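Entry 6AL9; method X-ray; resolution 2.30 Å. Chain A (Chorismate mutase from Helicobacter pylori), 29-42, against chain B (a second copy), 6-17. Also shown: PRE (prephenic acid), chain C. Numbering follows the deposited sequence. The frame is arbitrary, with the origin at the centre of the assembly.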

ATOM      1  N   LYS A  29       8.049  -0.082  -7.407  1.00 26.77           N
ATOM      2  CA  LYS A  29       8.939  -1.205  -7.683  1.00 27.40           C
ATOM      3  C   LYS A  29       8.131  -2.489  -7.888  1.00 25.11           C
ATOM      4  O   LYS A  29       8.533  -3.397  -8.635  1.00 23.51           O
ATOM      5  CB  LYS A  29       9.938  -1.382  -6.529  1.00 31.61           C
ATOM      6  CG  LYS A  29      11.197  -0.517  -6.625  1.00 38.00           C
ATOM      7  CD  LYS A  29      11.608   0.066  -5.258  1.00 43.12           C
ATOM      8  CE  LYS A  29      13.108   0.369  -5.162  1.00 46.15           C
ATOM      9  NZ  LYS A  29      13.949  -0.828  -4.812  1.00 50.45           N
ATOM     10  N   ARG A  30       7.011  -2.581  -7.182  1.00 23.50           N
ATOM     11  CA  ARG A  30       6.197  -3.786  -7.214  1.00 23.55           C
ATOM     12  C   ARG A  30       5.419  -3.864  -8.519  1.00 25.23           C
ATOM     13  O   ARG A  30       5.170  -4.975  -9.036  1.00 25.23           O
ATOM     14  CB  ARG A  30       5.255  -3.835  -6.012  1.00 20.93           C
ATOM     15  CG  ARG A  30       4.573  -5.170  -5.790  1.00 20.90           C
ATOM     16  CD  ARG A  30       3.396  -5.019  -4.836  1.00 21.72           C
ATOM     17  NE  ARG A  30       2.968  -6.288  -4.270  1.00 21.43           N
ATOM     18  CZ  ARG A  30       2.157  -7.144  -4.881  1.00 22.83           C
ATOM     19  NH1 ARG A  30       1.666  -6.887  -6.099  1.00 22.61           N
ATOM     20  NH2 ARG A  30       1.836  -8.274  -4.266  1.00 23.58           N
ATOM     21  N   LEU A  31       5.053  -2.693  -9.055  1.00 24.89           N
ATOM     22  CA  LEU A  31       4.528  -2.601 -10.423  1.00 25.31           C
ATOM     23  C   LEU A  31       5.539  -2.987 -11.490  1.00 25.20           C
ATOM     24  O   LEU A  31       5.163  -3.631 -12.473  1.00 24.56           O
ATOM     25  CB  LEU A  31       3.998  -1.201 -10.691  1.00 25.88           C
ATOM     26  CG  LEU A  31       2.748  -0.864  -9.877  1.00 26.94           C
ATOM     27  CD1 LEU A  31       2.152   0.458 -10.345  1.00 28.39           C
ATOM     28  CD2 LEU A  31       1.706  -1.996  -9.914  1.00 26.51           C
ATOM     29  N   GLU A  32       6.799  -2.585 -11.309  1.00 26.65           N
ATOM     30  CA  GLU A  32       7.866  -2.963 -12.243  1.00 31.41           C
ATOM     31  C   GLU A  32       8.052  -4.479 -12.321  1.00 31.60           C
ATOM     32  O   GLU A  32       8.209  -5.031 -13.393  1.00 31.79           O
ATOM     33  CB  GLU A  32       9.186  -2.316 -11.821  1.00 33.43           C
ATOM     34  CG  GLU A  32      10.439  -2.917 -12.442  1.00 38.67           C
ATOM     35  CD  GLU A  32      10.648  -2.518 -13.904  1.00 45.89           C
ATOM     36  OE1 GLU A  32       9.893  -1.652 -14.437  1.00 38.82           O
ATOM     37  OE2 GLU A  32      11.589  -3.082 -14.518  1.00 50.05           O
ATOM     38  N   ILE A  33       8.081  -5.136 -11.168  1.00 29.57           N
ATOM     39  CA  ILE A  33       8.193  -6.579 -11.126  1.00 27.94           C
ATOM     40  C   ILE A  33       6.962  -7.260 -11.713  1.00 27.55           C
ATOM     41  O   ILE A  33       7.092  -8.264 -12.394  1.00 24.83           O
ATOM     42  CB  ILE A  33       8.408  -7.093  -9.685  1.00 28.81           C
ATOM     43  CG1 ILE A  33       9.770  -6.678  -9.177  1.00 29.25           C
ATOM     44  CG2 ILE A  33       8.374  -8.625  -9.629  1.00 30.42           C
ATOM     45  CD1 ILE A  33       9.910  -6.967  -7.708  1.00 31.75           C
ATOM     46  N   ALA A  34       5.768  -6.738 -11.451  1.00 27.00           N
ATOM     47  CA  ALA A  34       4.575  -7.294 -12.099  1.00 29.30           C
ATOM     48  C   ALA A  34       4.585  -7.082 -13.616  1.00 28.79           C
ATOM     49  O   ALA A  34       3.998  -7.862 -14.370  1.00 27.82           O
ATOM     50  CB  ALA A  34       3.291  -6.727 -11.487  1.00 30.62           C
ATOM     51  N   LEU A  35       5.228  -6.013 -14.061  1.00 30.46           N
ATOM     52  CA  LEU A  35       5.442  -5.797 -15.486  1.00 31.58           C
ATOM     53  C   LEU A  35       6.327  -6.923 -16.024  1.00 34.05           C
ATOM     54  O   LEU A  35       6.031  -7.516 -17.049  1.00 31.27           O
ATOM     55  CB  LEU A  35       6.100  -4.442 -15.756  1.00 34.96           C
ATOM     56  CG  LEU A  35       6.443  -4.118 -17.220  1.00 41.03           C
ATOM     57  CD1 LEU A  35       5.188  -4.215 -18.084  1.00 42.25           C
ATOM     58  CD2 LEU A  35       7.088  -2.746 -17.374  1.00 38.96           C
ATOM     59  N   LYS A  36       7.420  -7.226 -15.328  1.00 34.51           N
ATOM     60  CA  LYS A  36       8.300  -8.319 -15.762  1.00 33.26           C
ATOM     61  C   LYS A  36       7.551  -9.639 -15.827  1.00 31.61           C
ATOM     62  O   LYS A  36       7.756 -10.419 -16.724  1.00 37.16           O
ATOM     63  CB  LYS A  36       9.516  -8.415 -14.856  1.00 32.24           C
ATOM     64  CG  LYS A  36      10.520  -7.317 -15.144  1.00 33.07           C
ATOM     65  CD  LYS A  36      11.301  -6.947 -13.900  1.00 34.32           C
ATOM     66  CE  LYS A  36      12.784  -6.822 -14.208  1.00 35.16           C
ATOM     67  NZ  LYS A  36      13.441  -5.875 -13.265  1.00 35.58           N
ATOM     68  N   ILE A  37       6.670  -9.868 -14.868  1.00 30.62           N
ATOM     69  CA  ILE A  37       5.889 -11.083 -14.810  1.00 29.32           C
ATOM     70  C   ILE A  37       4.917 -11.130 -15.982  1.00 31.86           C
ATOM     71  O   ILE A  37       4.774 -12.158 -16.615  1.00 35.67           O
ATOM     72  CB  ILE A  37       5.111 -11.214 -13.479  1.00 26.41           C
ATOM     73  CG1 ILE A  37       6.064 -11.517 -12.316  1.00 25.34           C
ATOM     74  CG2 ILE A  37       4.085 -12.319 -13.567  1.00 26.62           C
ATOM     75  CD1 ILE A  37       5.468 -11.369 -10.930  1.00 23.51           C
ATOM     76  N   ALA A  38       4.230 -10.029 -16.270  1.00 34.93           N
ATOM     77  CA  ALA A  38       3.290  -9.999 -17.396  1.00 34.17           C
ATOM     78  C   ALA A  38       4.003 -10.417 -18.660  1.00 35.02           C
ATOM     79  O   ALA A  38       3.448 -11.145 -19.451  1.00 38.49           O
ATOM     80  CB  ALA A  38       2.722  -8.612 -17.586  1.00 34.36           C
ATOM     81  N   LEU A  39       5.223  -9.922 -18.843  1.00 35.75           N
ATOM     82  CA  LEU A  39       5.987 -10.124 -20.072  1.00 39.26           C
ATOM     83  C   LEU A  39       6.502 -11.554 -20.231  1.00 39.00           C
ATOM     84  O   LEU A  39       6.483 -12.089 -21.318  1.00 44.01           O
ATOM     85  CB  LEU A  39       7.159  -9.143 -20.151  1.00 40.75           C
ATOM     86  CG  LEU A  39       6.772  -7.655 -20.228  1.00 41.37           C
ATOM     87  CD1 LEU A  39       8.008  -6.749 -20.202  1.00 41.52           C
ATOM     88  CD2 LEU A  39       5.883  -7.350 -21.424  1.00 40.29           C
ATOM     89  N   ILE A  40       6.952 -12.194 -19.161  1.00 38.06           N
ATOM     90  CA  ILE A  40       7.323 -13.606 -19.265  1.00 37.76           C
ATOM     91  C   ILE A  40       6.118 -14.548 -19.274  1.00 40.34           C
ATOM     92  O   ILE A  40       6.288 -15.749 -19.383  1.00 46.32           O
ATOM     93  CB  ILE A  40       8.325 -14.057 -18.187  1.00 36.53           C
ATOM     94  CG1 ILE A  40       7.699 -13.977 -16.793  1.00 41.80           C
ATOM     95  CG2 ILE A  40       9.594 -13.224 -18.241  1.00 36.84           C
ATOM     96  CD1 ILE A  40       8.430 -14.803 -15.757  1.00 41.28           C
ATOM     97  N   LYS A  41       4.897 -14.039 -19.166  1.00 43.74           N
ATOM     98  CA  LYS A  41       3.743 -14.926 -19.125  1.00 46.69           C
ATOM     99  C   LYS A  41       2.611 -14.530 -20.039  1.00 46.18           C
ATOM    100  O   LYS A  41       1.455 -14.616 -19.633  1.00 45.50           O
ATOM    101  CB  LYS A  41       3.228 -15.012 -17.702  1.00 51.36           C
ATOM    102  CG  LYS A  41       4.025 -15.995 -16.891  1.00 59.93           C
ATOM    103  CD  LYS A  41       3.651 -17.410 -17.298  1.00 71.60           C
ATOM    104  CE  LYS A  41       2.462 -17.867 -16.479  1.00 89.93           C
ATOM    105  NZ  LYS A  41       2.938 -18.234 -15.118  1.00 96.07           N
ATOM    106  N   GLN A  42       2.927 -14.105 -21.261  1.00 46.43           N
ATOM    107  CA  GLN A  42       1.921 -13.529 -22.148  1.00 50.85           C
ATOM    108  C   GLN A  42       0.830 -14.486 -22.595  1.00 51.32           C
ATOM    109  O   GLN A  42      -0.249 -14.039 -22.945  1.00 55.27           O
ATOM    110  CB  GLN A  42       2.582 -12.954 -23.373  1.00 50.36           C
ATOM    111  CG  GLN A  42       3.336 -11.695 -23.070  1.00 49.61           C
ATOM    112  CD  GLN A  42       4.216 -11.325 -24.213  1.00 51.89           C
ATOM    113  OE1 GLN A  42       3.786 -11.346 -25.363  1.00 58.47           O
ATOM    114  NE2 GLN A  42       5.458 -10.983 -23.919  1.00 50.11           N
TER
ATOM    115  N   ASP B   6      18.047 -14.375 -14.703  1.00 52.27           N
ATOM    116  CA  ASP B   6      17.376 -14.694 -13.432  1.00 49.95           C
ATOM    117  C   ASP B   6      15.865 -14.339 -13.413  1.00 48.94           C
ATOM    118  O   ASP B   6      15.140 -14.787 -12.524  1.00 36.49           O
ATOM    119  CB  ASP B   6      18.106 -14.051 -12.245  1.00 52.24           C
ATOM    120  CG  ASP B   6      19.085 -15.011 -11.530  1.00 55.65           C
ATOM    121  OD1 ASP B   6      19.109 -16.257 -11.775  1.00 55.70           O
ATOM    122  OD2 ASP B   6      19.845 -14.487 -10.692  1.00 55.19           O
ATOM    123  N   SER B   7      15.371 -13.597 -14.420  1.00 53.23           N
ATOM    124  CA  SER B   7      13.910 -13.491 -14.635  1.00 49.26           C
ATOM    125  C   SER B   7      13.189 -14.752 -15.206  1.00 42.92           C
ATOM    126  O   SER B   7      12.824 -14.887 -16.374  1.00 38.67           O
ATOM    127  CB  SER B   7      13.502 -12.163 -15.253  1.00 51.36           C
ATOM    128  OG  SER B   7      14.026 -11.101 -14.454  1.00 53.63           O
ATOM    129  N   LEU B   8      13.077 -15.691 -14.267  1.00 40.75           N
ATOM    130  CA  LEU B   8      12.078 -16.720 -14.161  1.00 38.84           C
ATOM    131  C   LEU B   8      11.058 -16.311 -13.117  1.00 37.50           C
ATOM    132  O   LEU B   8      11.302 -15.451 -12.275  1.00 38.77           O
ATOM    133  CB  LEU B   8      12.752 -17.980 -13.615  1.00 38.62           C
ATOM    134  CG  LEU B   8      13.871 -18.582 -14.473  1.00 43.11           C
ATOM    135  CD1 LEU B   8      15.229 -18.664 -13.758  1.00 42.34           C
ATOM    136  CD2 LEU B   8      13.403 -19.964 -14.907  1.00 44.38           C
ATOM    137  N   LEU B   9       9.938 -17.002 -13.126  1.00 38.91           N
ATOM    138  CA  LEU B   9       8.798 -16.638 -12.324  1.00 40.19           C
ATOM    139  C   LEU B   9       9.044 -16.788 -10.823  1.00 38.55           C
ATOM    140  O   LEU B   9       8.664 -15.919 -10.050  1.00 38.23           O
ATOM    141  CB  LEU B   9       7.596 -17.471 -12.759  1.00 45.35           C
ATOM    142  CG  LEU B   9       6.221 -17.052 -12.236  1.00 50.95           C
ATOM    143  CD1 LEU B   9       6.038 -15.530 -12.201  1.00 50.52           C
ATOM    144  CD2 LEU B   9       5.168 -17.693 -13.126  1.00 52.62           C
ATOM    145  N   GLU B  10       9.669 -17.891 -10.423  1.00 36.34           N
ATOM    146  CA  GLU B  10      10.084 -18.132  -9.039  1.00 36.47           C
ATOM    147  C   GLU B  10      10.749 -16.916  -8.395  1.00 32.33           C
ATOM    148  O   GLU B  10      10.454 -16.541  -7.250  1.00 29.10           O
ATOM    149  CB  GLU B  10      11.120 -19.273  -8.999  1.00 40.47           C
ATOM    150  CG  GLU B  10      10.578 -20.677  -9.209  1.00 45.20           C
ATOM    151  CD  GLU B  10      10.467 -21.107 -10.675  1.00 48.05           C
ATOM    152  OE1 GLU B  10      10.438 -20.250 -11.594  1.00 50.89           O
ATOM    153  OE2 GLU B  10      10.401 -22.334 -10.908  1.00 51.71           O
ATOM    154  N   ASN B  11      11.696 -16.345  -9.134  1.00 29.70           N
ATOM    155  CA  ASN B  11      12.546 -15.267  -8.636  1.00 26.36           C
ATOM    156  C   ASN B  11      11.811 -13.928  -8.595  1.00 25.70           C
ATOM    157  O   ASN B  11      11.902 -13.202  -7.611  1.00 24.61           O
ATOM    158  CB  ASN B  11      13.798 -15.145  -9.499  1.00 25.81           C
ATOM    159  CG  ASN B  11      14.716 -16.361  -9.362  1.00 25.48           C
ATOM    160  OD1 ASN B  11      14.904 -16.867  -8.257  1.00 24.44           O
ATOM    161  ND2 ASN B  11      15.268 -16.846 -10.485  1.00 24.70           N
ATOM    162  N   LEU B  12      11.078 -13.602  -9.653  1.00 25.35           N
ATOM    163  CA  LEU B  12      10.267 -12.405  -9.642  1.00 25.22           C
ATOM    164  C   LEU B  12       9.284 -12.449  -8.484  1.00 25.94           C
ATOM    165  O   LEU B  12       9.020 -11.442  -7.870  1.00 27.55           O
ATOM    166  CB  LEU B  12       9.520 -12.247 -10.956  1.00 24.77           C
ATOM    167  CG  LEU B  12      10.430 -11.979 -12.163  1.00 25.12           C
ATOM    168  CD1 LEU B  12       9.652 -12.066 -13.465  1.00 24.79           C
ATOM    169  CD2 LEU B  12      11.149 -10.647 -12.068  1.00 23.45           C
ATOM    170  N   ARG B  13       8.753 -13.623  -8.174  1.00 28.25           N
ATOM    171  CA  ARG B  13       7.757 -13.750  -7.127  1.00 28.45           C
ATOM    172  C   ARG B  13       8.361 -13.671  -5.749  1.00 28.60           C
ATOM    173  O   ARG B  13       7.705 -13.210  -4.818  1.00 29.28           O
ATOM    174  CB  ARG B  13       6.997 -15.053  -7.270  1.00 31.15           C
ATOM    175  CG  ARG B  13       5.885 -14.954  -8.291  1.00 34.12           C
ATOM    176  CD  ARG B  13       5.088 -16.248  -8.337  1.00 35.83           C
ATOM    177  NE  ARG B  13       3.726 -16.014  -8.797  1.00 37.17           N
ATOM    178  CZ  ARG B  13       2.969 -16.939  -9.379  1.00 42.03           C
ATOM    179  NH1 ARG B  13       1.743 -16.648  -9.797  1.00 42.46           N
ATOM    180  NH2 ARG B  13       3.448 -18.155  -9.579  1.00 45.57           N
ATOM    181  N   ALA B  14       9.597 -14.131  -5.600  1.00 29.32           N
ATOM    182  CA  ALA B  14      10.324 -13.890  -4.361  1.00 30.12           C
ATOM    183  C   ALA B  14      10.566 -12.392  -4.188  1.00 28.65           C
ATOM    184  O   ALA B  14      10.597 -11.903  -3.078  1.00 27.37           O
ATOM    185  CB  ALA B  14      11.636 -14.661  -4.307  1.00 30.31           C
ATOM    186  N   GLU B  15      10.747 -11.663  -5.269  1.00 30.23           N
ATOM    187  CA  GLU B  15      11.013 -10.246  -5.158  1.00 31.66           C
ATOM    188  C   GLU B  15       9.768  -9.466  -4.734  1.00 30.77           C
ATOM    189  O   GLU B  15       9.817  -8.624  -3.825  1.00 24.79           O
ATOM    190  CB  GLU B  15      11.562  -9.719  -6.474  1.00 37.91           C
ATOM    191  CG  GLU B  15      12.998 -10.175  -6.703  1.00 47.99           C
ATOM    192  CD  GLU B  15      13.838  -9.212  -7.515  1.00 53.59           C
ATOM    193  OE1 GLU B  15      13.671  -7.988  -7.333  1.00 65.95           O
ATOM    194  OE2 GLU B  15      14.674  -9.693  -8.319  1.00 65.68           O
ATOM    195  N   ILE B  16       8.653  -9.761  -5.402  1.00 29.78           N
ATOM    196  CA  ILE B  16       7.313  -9.379  -4.893  1.00 29.41           C
ATOM    197  C   ILE B  16       7.153  -9.652  -3.388  1.00 24.86           C
ATOM    198  O   ILE B  16       6.751  -8.784  -2.644  1.00 25.02           O
ATOM    199  CB  ILE B  16       6.212 -10.168  -5.626  1.00 30.43           C
ATOM    200  CG1 ILE B  16       6.138  -9.754  -7.100  1.00 32.25           C
ATOM    201  CG2 ILE B  16       4.868 -10.047  -4.931  1.00 30.54           C
ATOM    202  CD1 ILE B  16       5.579  -8.384  -7.389  1.00 30.01           C
ATOM    203  N   ASP B  17       7.493 -10.855  -2.954  1.00 22.85           N
ATOM    204  CA  ASP B  17       7.354 -11.261  -1.547  1.00 22.64           C
ATOM    205  C   ASP B  17       8.158 -10.354  -0.616  1.00 21.52           C
ATOM    206  O   ASP B  17       7.710  -9.984   0.474  1.00 21.15           O
ATOM    207  CB  ASP B  17       7.854 -12.720  -1.357  1.00 23.99           C
ATOM    208  CG  ASP B  17       6.916 -13.779  -1.927  1.00 25.53           C
ATOM    209  OD1 ASP B  17       5.778 -13.490  -2.383  1.00 26.92           O
ATOM    210  OD2 ASP B  17       7.337 -14.949  -1.907  1.00 27.91           O
TER
HETATM  211  C1  PRE C 101      -0.024 -10.547  -8.935  1.00 47.51           C
HETATM  212  C2  PRE C 101      -0.928  -9.895  -9.932  1.00 48.02           C
HETATM  213  C3  PRE C 101      -2.007 -10.498 -10.424  1.00 48.91           C
HETATM  214  C4  PRE C 101      -2.414 -11.904 -10.040  1.00 49.85           C
HETATM  215  O4  PRE C 101      -3.780 -11.911  -9.593  1.00 45.24           O
HETATM  216  C5  PRE C 101      -1.527 -12.523  -8.986  1.00 50.39           C
HETATM  217  C6  PRE C 101      -0.443 -11.914  -8.502  1.00 49.92           C
HETATM  218  C7  PRE C 101       0.256  -9.643  -7.772  1.00 44.72           C
HETATM  219  O71 PRE C 101      -0.137  -8.460  -7.795  1.00 47.88           O
HETATM  220  O72 PRE C 101       0.915 -10.110  -6.823  1.00 41.50           O
HETATM  221  C8  PRE C 101       1.323 -10.715  -9.651  1.00 41.93           C
HETATM  222  C1' PRE C 101       1.269 -11.839 -10.664  1.00 38.86           C
HETATM  223  O1' PRE C 101       0.849 -11.645 -11.793  1.00 39.09           O
HETATM  224  C2' PRE C 101       1.713 -13.179 -10.307  1.00 38.71           C
HETATM  225  O'L PRE C 101       1.405 -14.117 -11.076  1.00 40.46           O
HETATM  226  O'M PRE C 101       2.379 -13.363  -9.261  1.00 34.32           O

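This is a nearly antiparallel helix-helix contact between two copies of one chain, held by interlocking aliphatic side chains with no hydrogen bond from one stretch to the other, and joined at one flank by a prephenate that takes an arginine from each copy.

The chain A helix that runs through Arg A30 to Ile A37 and the chain B helix that begins at Leu B9 lie at 163° to one another, with a closest axial approach of 9.8 Å. The pairs run in opposite order along the two chains: Arg A30 lies across from Ile B16, Ile A33 from Leu B12, Ile A37 from Leu B9 and Ile A40 from Leu B8. Chain A thus presents positions spaced three or four apart, the helical repeat that keeps one face turned to a partner. Along most of their length the backbone groups bond within their own helix, for example Ile A37 N to Ile A33 O and Ile B16 N to Leu B12 O, and no hydrogen bond crosses between the stretches.

Two knobs from chain B dominate the fit. Leu B12, whose CA-to-CB bond points toward chain A, sits among Ile A33, Lys A36, Ile A37 and Ile A40; its CB is 3.8 Å from Ile A37 CG1, and its CD1 lies 3.8 Å from Ile A40 CD1. Lys A36 closes this hole with its aliphatic portion, CB standing 3.9 Å from Leu B12 CD1, while its NZ forms a salt bridge with Glu A32 OE2 at 3.6 Å. One turn on, Ile B16 fills the hole formed by Arg A30, Ile A33, Ala A34 and Ile A37, and loses more surface to the contact than any other residue here. Its CG1 meets Ile A33 CG2 at 3.6 Å. Ala A34, whose CB points away, adds little contact of its own.

Beyond Leu B12, the packing reaches the start of the chain B helix. Ile A40 CD1 rests 3.7 Å from Leu B9 N and 4.1 Å from Leu B9 CB, while Leu B9 CD1 lies 4.0 Å from Ile A37 CG2. The tip of Lys A41 also arrives here, but that side chain is poorly ordered and its position deserves little weight.

The polar link between the two copies here runs through the ligand. Arg A30 lays one guanidinium face over Ile B16 CG2, 3.6 Å from NH2, and turns its edge to prephenate, with NH1 donating to O71 at 2.9 Å and NH2 to O72 at 3.3 Å. Arg B13 binds the other carboxylate, through NE to O'M at 3.0 Å and a weak bond from NH1 to O'L at 2.9 Å. The rule is economical: aliphatic knobs fill the holes of the partner helix, and positive charge from both copies meets the dianion.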